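Local coordinates for kelch domain-containing protein (PDB 5C86) that probably oxidises alcohols at a copper site, as a fungal alcohol oxidase of the galactose oxidase and glyoxal oxidase (AA5) family, at residues A[436-439]-A[440-443]; A[375-378]-A[379-382]. All coordinates share one frame; numbering follows the deposited sequence.

Contact 1: residues A[436-439]-A[440-443]; sequences GQDG and GDGK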
loop_
_atom_site.group_PDB
_atom_site.type_symbol
_atom_site.label_atom_id
_atom_site.label_comp_id
_atom_site.label_asym_id
_atom_site.label_seq_id
_atom_site.Cartn_x
_atom_site.Cartn_y
_atom_site.Cartn_z
ATOM N N GLY A 436 24.717 -1.511 -6.022
ATOM C CA GLY A 436 25.616 -2.303 -5.239
ATOM C C GLY A 436 27.053 -2.296 -5.747
ATOM O O GLY A 436 27.271 -2.417 -6.937
ATOM N N GLN A 437 27.984 -2.196 -4.829
ATOM C CA GLN A 437 29.390 -2.398 -5.185
ATOM C C GLN A 437 29.748 -3.899 -5.068
ATOM O O GLN A 437 29.733 -4.448 -3.993
ATOM C CB GLN A 437 30.249 -1.646 -4.201
ATOM C CG GLN A 437 31.768 -1.902 -4.347
ATOM C CD GLN A 437 32.297 -1.512 -5.656
ATOM O OE1 GLN A 437 32.148 -0.366 -6.081
ATOM N NE2 GLN A 437 32.918 -2.467 -6.375
ATOM N N ASP A 438 30.215 -4.458 -6.171
ATOM C CA ASP A 438 30.667 -5.860 -6.271
ATOM C C ASP A 438 31.934 -6.000 -5.422
ATOM O O ASP A 438 32.844 -5.172 -5.503
ATOM C CB ASP A 438 30.949 -6.182 -7.741
ATOM C CG ASP A 438 31.301 -7.660 -8.047
ATOM O OD1 ASP A 438 31.828 -8.432 -7.207
ATOM O OD2 ASP A 438 31.056 -8.018 -9.247
ATOM N N GLY A 439 31.926 -7.008 -4.596
ATOM C CA GLY A 439 33.016 -7.345 -3.695
ATOM C C GLY A 439 34.211 -7.993 -4.393
ATOM O O GLY A 439 35.232 -8.134 -3.762
ATOM N N GLY A 440 34.095 -8.347 -5.655
ATOM C CA GLY A 440 35.234 -8.819 -6.475
ATOM C C GLY A 440 35.003 -10.205 -7.068
ATOM O O GLY A 440 35.783 -10.635 -7.945
ATOM N N ASP A 441 33.963 -10.898 -6.602
ATOM C CA ASP A 441 33.623 -12.219 -7.104
ATOM C C ASP A 441 32.280 -12.319 -7.781
ATOM O O ASP A 441 31.852 -13.417 -8.158
ATOM C CB ASP A 441 33.687 -13.164 -5.923
ATOM C CG ASP A 441 32.759 -12.756 -4.735
ATOM O OD1 ASP A 441 31.992 -11.746 -4.809
ATOM O OD2 ASP A 441 32.794 -13.515 -3.744
ATOM N N GLY A 442 31.582 -11.198 -7.919
ATOM C CA GLY A 442 30.238 -11.211 -8.435
ATOM C C GLY A 442 29.226 -11.882 -7.519
ATOM O O GLY A 442 28.090 -12.136 -7.971
ATOM N N LYS A 443 29.549 -12.065 -6.267
ATOM C CA LYS A 443 28.625 -12.685 -5.283
ATOM C C LYS A 443 28.249 -11.719 -4.158
ATOM O O LYS A 443 27.056 -11.534 -3.817
ATOM C CB LYS A 443 29.219 -13.936 -4.701
ATOM C CG LYS A 443 29.302 -15.110 -5.702
ATOM C CD LYS A 443 29.855 -16.423 -5.077
ATOM C CE LYS A 443 29.529 -16.790 -3.564
ATOM N NZ LYS A 443 28.229 -17.070 -2.749
#
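D438 reaches forward over the turn and offers one carboxylate oxygen to two glycine amides. G440 N donates to D438 OD1 at 2.7 Å, nearly straight and from above the carboxylate plane. G442 N meets the same D438 OD1 on its syn side at 2.9 Å, closer to that plane. Because CG lies anti to the backbone N (chi1 -174°), the carboxylate extends into the curve of the chain. The other oxygen, D438 OD2, rests beside G442 CA at 3.4 Å. G442 N, on a buried residue, thus has its acceptor. The carbonyl of D438 is occupied as well: Q437 NE2 donates to D438 O at 2.8 Å. D441 makes its own pair of bonds. K443 N donates to D441 OD1 at 2.9 Å from well above the carboxylate plane (62°), and the amide of S444 donates to the same oxygen. K443 NZ goes elsewhere, to the carbonyl of M405. D438 OD1 and D441 OD1 are 4.1 Å apart, a proximity the surrounding N-H donors probably ease. D441 with K443 forms an Asx turn; the D438-G440 bond has the same i to i+2 form, with G442 added, in the loop linking antiparallel strands 431-438 and 444-448.

Contact 2: residues A[375-378]-A[379-382]; sequences EADG and VTPA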
loop_
_atom_site.group_PDB
_atom_site.type_symbol
_atom_site.label_atom_id
_atom_site.label_comp_id
_atom_site.label_asym_id
_atom_site.label_seq_id
_atom_site.Cartn_x
_atom_site.Cartn_y
_atom_site.Cartn_z
ATOM N N GLU A 375 11.120 -16.890 -18.447
ATOM C CA GLU A 375 12.103 -16.745 -19.445
ATOM C C GLU A 375 11.597 -15.935 -20.649
ATOM O O GLU A 375 10.467 -15.460 -20.611
ATOM C CB GLU A 375 12.604 -18.173 -19.841
ATOM C CG GLU A 375 13.360 -18.964 -18.795
ATOM C CD GLU A 375 14.614 -18.219 -18.222
ATOM O OE1 GLU A 375 15.140 -17.272 -18.894
ATOM O OE2 GLU A 375 14.988 -18.498 -17.040
ATOM N N ALA A 376 12.396 -15.734 -21.701
ATOM C CA ALA A 376 11.957 -14.834 -22.808
ATOM C C ALA A 376 10.722 -15.351 -23.578
ATOM O O ALA A 376 10.094 -14.601 -24.272
ATOM C CB ALA A 376 13.104 -14.527 -23.752
ATOM N N ASP A 377 10.309 -16.585 -23.403
ATOM C CA ASP A 377 9.056 -17.034 -24.046
ATOM C C ASP A 377 7.804 -16.512 -23.275
ATOM O O ASP A 377 6.676 -16.722 -23.661
ATOM C CB ASP A 377 9.070 -18.562 -24.247
ATOM C CG ASP A 377 9.092 -19.375 -22.964
ATOM O OD1 ASP A 377 8.982 -18.811 -21.846
ATOM O OD2 ASP A 377 9.183 -20.640 -23.049
ATOM N N GLY A 378 8.020 -15.926 -22.108
ATOM C CA GLY A 378 6.932 -15.493 -21.229
ATOM C C GLY A 378 6.093 -16.535 -20.509
ATOM O O GLY A 378 5.157 -16.169 -19.806
ATOM N N VAL A 379 6.473 -17.818 -20.631
ATOM C CA VAL A 379 5.719 -18.922 -20.125
ATOM C C VAL A 379 6.526 -19.941 -19.293
ATOM O O VAL A 379 5.991 -20.524 -18.364
ATOM C CB VAL A 379 5.008 -19.626 -21.312
ATOM C CG1 VAL A 379 4.663 -21.060 -21.004
ATOM C CG2 VAL A 379 3.764 -18.829 -21.747
ATOM N N THR A 380 7.833 -20.050 -19.554
ATOM C CA THR A 380 8.693 -20.980 -18.744
ATOM C C THR A 380 9.262 -20.242 -17.489
ATOM O O THR A 380 9.936 -19.290 -17.737
ATOM C CB THR A 380 9.835 -21.452 -19.646
ATOM O OG1 THR A 380 9.257 -22.056 -20.858
ATOM C CG2 THR A 380 10.682 -22.486 -18.951
ATOM N N PRO A 381 8.953 -20.718 -16.272
ATOM C CA PRO A 381 9.496 -20.171 -15.063
ATOM C C PRO A 381 10.992 -20.076 -15.112
ATOM O O PRO A 381 11.742 -21.063 -15.432
ATOM C CB PRO A 381 9.036 -21.083 -14.006
ATOM C CG PRO A 381 7.698 -21.620 -14.499
ATOM C CD PRO A 381 8.022 -21.803 -15.933
ATOM N N ALA A 382 11.505 -18.866 -14.893
ATOM C CA ALA A 382 12.925 -18.635 -14.854
ATOM C C ALA A 382 13.591 -19.199 -13.606
ATOM O O ALA A 382 13.012 -19.324 -12.524
ATOM C CB ALA A 382 13.168 -17.097 -14.895
#
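D377 OD1 is gripped by two backbone amides, V379 N at 3.0 Å and T380 N at 2.8 Å, both from the same face of the carboxylate. The two bonds are almost straight but arrive differently: the T380 amide comes in on the syn side, moderately (22°) out of the plane, while the V379 amide approaches from well above it. The second oxygen is used too. T380 OG1 donates to D377 OD2 at 2.6 Å, directed at the syn lone pair, so the carboxylate holds both the main chain and the side chain of one threonine. Three bonds to two oxygens should fix the rotation of the carboxylate. CG of D377 sits between its own N and carbonyl carbon (chi1 65°), which folds the carboxylate over the following peptides and brings OD1 to their amides. OG1 of T380 lies beside its own backbone N, which lets hydroxyl and amide reach the two oxygens of D377 together. The D377 and T380 side chains cross at about a right angle.

Backbone bonds close the loop. G378 N donates to E375 O at 2.9 Å, completing a type I turn, and E375 N donates to T380 O at 2.8 Å, pointing nearly straight at the carbonyl oxygen. G378, the last residue of the turn, has positive phi, which favours glycine. The side chain of E375 folds back alongside A382: E375 OE2 lies 3.0 Å from A382 CA and takes a weak hydrogen bond from the amide of K383. A382 in turn bonds through its backbone to L373 and touches V471. This surface loop combines a type I turn over E375-G378 with an Asx motif at D377, whose OD1 accepts from the amides two and three residues on, with the T380 hydroxyl bonded to the other oxygen.

In the fold
Contact 2 comes first along the chain and closes before contact 1 opens. Their centres are 27 Å apart and their nearest atoms about 17 Å apart, so they do not touch. Contact 2 lies in the connection from strand 364-369, part of an antiparallel four-stranded sheet, to strand 387-390. Contact 1 lies further on, where strand 431-438 turns into strand 444-448, within the galactose oxidase-like early set domain. Strand 387-390 pairs with 400-405, which pairs with 444-448, the strand contact 1 leads into. Both lie on the surface, away from the copper-binding residues: contact 2 in the link towards the early set strands, contact 1 in a hairpin between two of them.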